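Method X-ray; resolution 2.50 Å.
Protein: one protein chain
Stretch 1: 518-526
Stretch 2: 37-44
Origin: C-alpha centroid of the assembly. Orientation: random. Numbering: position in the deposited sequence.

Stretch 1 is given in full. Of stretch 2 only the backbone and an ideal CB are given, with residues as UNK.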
# COMPACT_ATOMS: atom_id res chain seq x y z
N CYS A 518 18.71 -8.39 -14.52
CA CYS A 518 19.27 -9.72 -14.73
C CYS A 518 19.69 -10.42 -13.45
O CYS A 518 20.70 -10.07 -12.82
CB CYS A 518 20.47 -9.65 -15.69
SG CYS A 518 20.06 -8.97 -17.30
N ARG A 519 18.90 -11.42 -13.07
CA ARG A 519 19.26 -12.32 -11.98
C ARG A 519 19.18 -13.76 -12.49
O ARG A 519 20.20 -14.44 -12.54
CB ARG A 519 18.37 -12.06 -10.75
CG ARG A 519 18.74 -10.74 -10.01
CD ARG A 519 17.56 -10.07 -9.33
NE ARG A 519 16.74 -9.34 -10.30
CZ ARG A 519 15.47 -9.60 -10.56
NH1 ARG A 519 14.83 -10.57 -9.90
NH2 ARG A 519 14.83 -8.88 -11.48
N PHE A 520 17.98 -14.19 -12.89
CA PHE A 520 17.71 -15.49 -13.53
C PHE A 520 18.14 -16.68 -12.67
O PHE A 520 18.68 -17.67 -13.18
CB PHE A 520 18.32 -15.57 -14.93
CG PHE A 520 17.88 -14.48 -15.85
CD1 PHE A 520 18.81 -13.59 -16.39
CD2 PHE A 520 16.53 -14.32 -16.18
CE1 PHE A 520 18.42 -12.58 -17.24
CE2 PHE A 520 16.12 -13.29 -17.02
CZ PHE A 520 17.07 -12.43 -17.56
N ILE A 521 17.87 -16.56 -11.37
CA ILE A 521 18.23 -17.59 -10.41
C ILE A 521 17.41 -18.85 -10.68
O ILE A 521 16.18 -18.81 -10.77
CB ILE A 521 18.03 -17.10 -8.94
CG1 ILE A 521 18.90 -15.86 -8.65
CG2 ILE A 521 18.30 -18.23 -7.95
CD1 ILE A 521 20.41 -16.07 -8.80
N GLY A 522 18.10 -19.97 -10.84
CA GLY A 522 17.45 -21.24 -11.08
C GLY A 522 17.26 -21.60 -12.54
O GLY A 522 16.73 -22.67 -12.85
N LEU A 523 17.72 -20.72 -13.43
CA LEU A 523 17.54 -20.90 -14.87
C LEU A 523 17.97 -22.28 -15.38
O LEU A 523 17.29 -22.87 -16.22
CB LEU A 523 18.23 -19.79 -15.66
CG LEU A 523 17.94 -19.69 -17.16
CD1 LEU A 523 16.49 -19.30 -17.43
CD2 LEU A 523 18.89 -18.72 -17.82
N ARG A 524 19.08 -22.80 -14.86
CA ARG A 524 19.61 -24.09 -15.33
C ARG A 524 18.67 -25.25 -14.99
O ARG A 524 18.38 -26.09 -15.84
CB ARG A 524 20.99 -24.37 -14.74
CG ARG A 524 22.05 -23.41 -15.25
CD ARG A 524 23.33 -24.16 -15.55
NE ARG A 524 24.11 -23.50 -16.59
CZ ARG A 524 25.34 -23.87 -16.96
NH1 ARG A 524 25.93 -24.91 -16.36
NH2 ARG A 524 25.98 -23.21 -17.92
N VAL A 525 18.19 -25.27 -13.76
CA VAL A 525 17.20 -26.25 -13.32
C VAL A 525 15.92 -26.14 -14.13
O VAL A 525 15.33 -27.15 -14.52
CB VAL A 525 16.92 -26.12 -11.80
CG1 VAL A 525 15.58 -26.71 -11.45
CG2 VAL A 525 18.04 -26.81 -11.03
N GLU A 526 15.54 -24.91 -14.43
CA GLU A 526 14.33 -24.65 -15.20
C GLU A 526 14.39 -25.17 -16.64
O GLU A 526 13.37 -25.53 -17.23
CB GLU A 526 14.01 -23.15 -15.15
CG GLU A 526 13.38 -22.70 -13.85
CD GLU A 526 11.91 -23.13 -13.72
OE1 GLU A 526 11.32 -23.60 -14.72
OE2 GLU A 526 11.35 -22.99 -12.61
N UNK A 37 28.02 -18.59 -6.75
CA UNK A 37 26.77 -18.26 -6.08
C UNK A 37 25.60 -18.52 -7.02
O UNK A 37 24.63 -19.18 -6.64
CB UNK A 37 26.77 -16.80 -5.61
N UNK A 38 25.71 -18.02 -8.24
CA UNK A 38 24.63 -18.12 -9.21
C UNK A 38 24.26 -19.58 -9.51
O UNK A 38 23.08 -19.93 -9.51
CB UNK A 38 25.03 -17.40 -10.50
N UNK A 39 25.26 -20.42 -9.76
CA UNK A 39 24.97 -21.83 -10.04
C UNK A 39 24.61 -22.63 -8.78
O UNK A 39 23.85 -23.60 -8.86
CB UNK A 39 26.18 -22.48 -10.73
N UNK A 40 25.12 -22.19 -7.63
CA UNK A 40 24.76 -22.82 -6.37
C UNK A 40 23.34 -22.51 -5.92
O UNK A 40 22.57 -23.42 -5.65
CB UNK A 40 25.74 -22.39 -5.28
N UNK A 41 23.03 -21.23 -5.84
CA UNK A 41 21.69 -20.75 -5.48
C UNK A 41 20.60 -21.34 -6.38
O UNK A 41 19.50 -21.64 -5.91
CB UNK A 41 21.65 -19.22 -5.55
N UNK A 42 20.92 -21.54 -7.66
CA UNK A 42 19.95 -22.05 -8.64
C UNK A 42 19.53 -23.50 -8.44
O UNK A 42 18.58 -23.96 -9.06
CB UNK A 42 20.53 -21.90 -10.05
N UNK A 43 20.27 -24.22 -7.59
CA UNK A 43 19.96 -25.62 -7.27
C UNK A 43 18.77 -25.73 -6.32
O UNK A 43 18.13 -26.79 -6.24
CB UNK A 43 21.18 -26.30 -6.65
N UNK A 44 18.47 -24.65 -5.61
CA UNK A 44 17.44 -24.69 -4.58
C UNK A 44 16.06 -24.27 -5.08
O UNK A 44 15.90 -23.22 -5.72
CB UNK A 44 17.85 -23.79 -3.41

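Position 37 lies in a helix (phi/psi -56/-49). Its CA-to-CB bond points sideways and its ideal CB has nothing of stretch 1 within 5.5 Å, so the visible atoms set no preference. The deposited residue is Leu37, which makes no contact with stretch 1.

Position 38 is more informative. CA-to-CB again runs sideways, and the ideal CB is 5.1 Å from Ile521 CD1, which leaves room for a long side chain to turn back. Stretch 1 offers two carbonyls, Arg519 O and Phe520 O, beside the aliphatic atoms of Ile521, Leu523 and Arg524. A large side chain carrying a donor suits this mixture: tryptophan, or perhaps a long amide or basic chain, though these would cover the aliphatic atoms less well. The deposited residue is Trp38, with chi1 -173° (t). Trp38 NE1 donates a hydrogen bond to Arg519 O at 2.8 Å, with an N-H...acceptor angle of 149°; the acceptor sits at the ring's edge, near its plane, where the indole N-H points. The ring also packs against aliphatic carbons: Trp38 CD1 is 3.6 Å from Ile521 CD1, Trp38 CZ2 is 4.1 Å from Leu523 CB, and Trp38 CZ3 is 3.9 Å from Arg524 CG.

Positions 39 and 40 have no stretch 1 atom within 5.5 Å of their ideal CBs, so many side chains would do. They are Leu39 and Glu40, neither in contact with stretch 1.

At position 41, CA-to-CB points toward stretch 1, and the ideal CB is 4.2 Å from Ile521 CG2. A small or medium side chain, apolar or polar, could pack there. The deposited Asn41 places ND2 3.9 Å from Ile521 CG2, a packing contact, while its amide is hydrogen-bonded elsewhere in the structure.

Position 42 is where the backbones converge, its CA 3.6 Å from that of Gly522. An ideal CB would lie 3.2 Å from Gly522 N, a tight fit that favours glycine, although phi/psi of -68/-13 would allow other residues. It is Gly42. Its CA approaches Gly522 N to 3.5 Å, and its O receives a CA-H...O contact from Gly522 CA at 3.6 Å (angle at H 151°). Val525 CG2 also lies 3.5 Å from Gly42 O.

Positions 43 and 44 point away. The ideal CB at 43 is 5.4 Å from Val525 CG2, and that at 44 has no stretch 1 atom within 5.5 Å, so stretch 1 restricts neither position and many side chains would do. Lys43 and Tyr44 occupy them; Tyr44 N closes a type I turn by hydrogen bonding to Asn41 O at 3.2 Å.

Stretch 2 37-44: LWLENGKY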
# COMPACT_ATOMS: atom_id res chain seq x y z
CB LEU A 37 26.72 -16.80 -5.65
CG LEU A 37 27.67 -16.16 -4.63
CD1 LEU A 37 27.15 -14.76 -4.36
CD2 LEU A 37 27.74 -16.94 -3.35
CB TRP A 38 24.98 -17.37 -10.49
CG TRP A 38 23.83 -17.30 -11.44
CD1 TRP A 38 22.84 -16.36 -11.45
CD2 TRP A 38 23.53 -18.22 -12.49
NE1 TRP A 38 21.94 -16.63 -12.46
CE2 TRP A 38 22.34 -17.77 -13.11
CE3 TRP A 38 24.14 -19.39 -12.97
CZ2 TRP A 38 21.76 -18.44 -14.19
CZ3 TRP A 38 23.56 -20.05 -14.05
CH2 TRP A 38 22.38 -19.58 -14.65
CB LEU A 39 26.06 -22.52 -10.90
CG LEU A 39 27.52 -22.65 -10.49
CD1 LEU A 39 27.77 -23.92 -9.68
CD2 LEU A 39 28.38 -22.64 -11.76
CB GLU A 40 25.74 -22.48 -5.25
CG GLU A 40 26.89 -23.48 -5.13
CD GLU A 40 26.40 -24.92 -5.16
OE1 GLU A 40 25.37 -25.22 -4.51
OE2 GLU A 40 27.05 -25.75 -5.83
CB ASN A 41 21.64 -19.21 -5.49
CG ASN A 41 20.50 -18.63 -4.65
OD1 ASN A 41 19.77 -19.36 -3.98
ND2 ASN A 41 20.34 -17.31 -4.70
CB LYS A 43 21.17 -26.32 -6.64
CG LYS A 43 22.37 -26.42 -7.54
CD LYS A 43 23.38 -27.41 -6.99
CE LYS A 43 24.76 -27.24 -7.63
NZ LYS A 43 24.73 -27.15 -9.13
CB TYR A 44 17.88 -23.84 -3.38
CG TYR A 44 19.23 -24.25 -2.84
CD1 TYR A 44 20.34 -23.41 -2.97
CD2 TYR A 44 19.41 -25.50 -2.21
CE1 TYR A 44 21.58 -23.78 -2.48
CE2 TYR A 44 20.65 -25.88 -1.71
CZ TYR A 44 21.74 -25.02 -1.86
OH TYR A 44 22.97 -25.38 -1.37
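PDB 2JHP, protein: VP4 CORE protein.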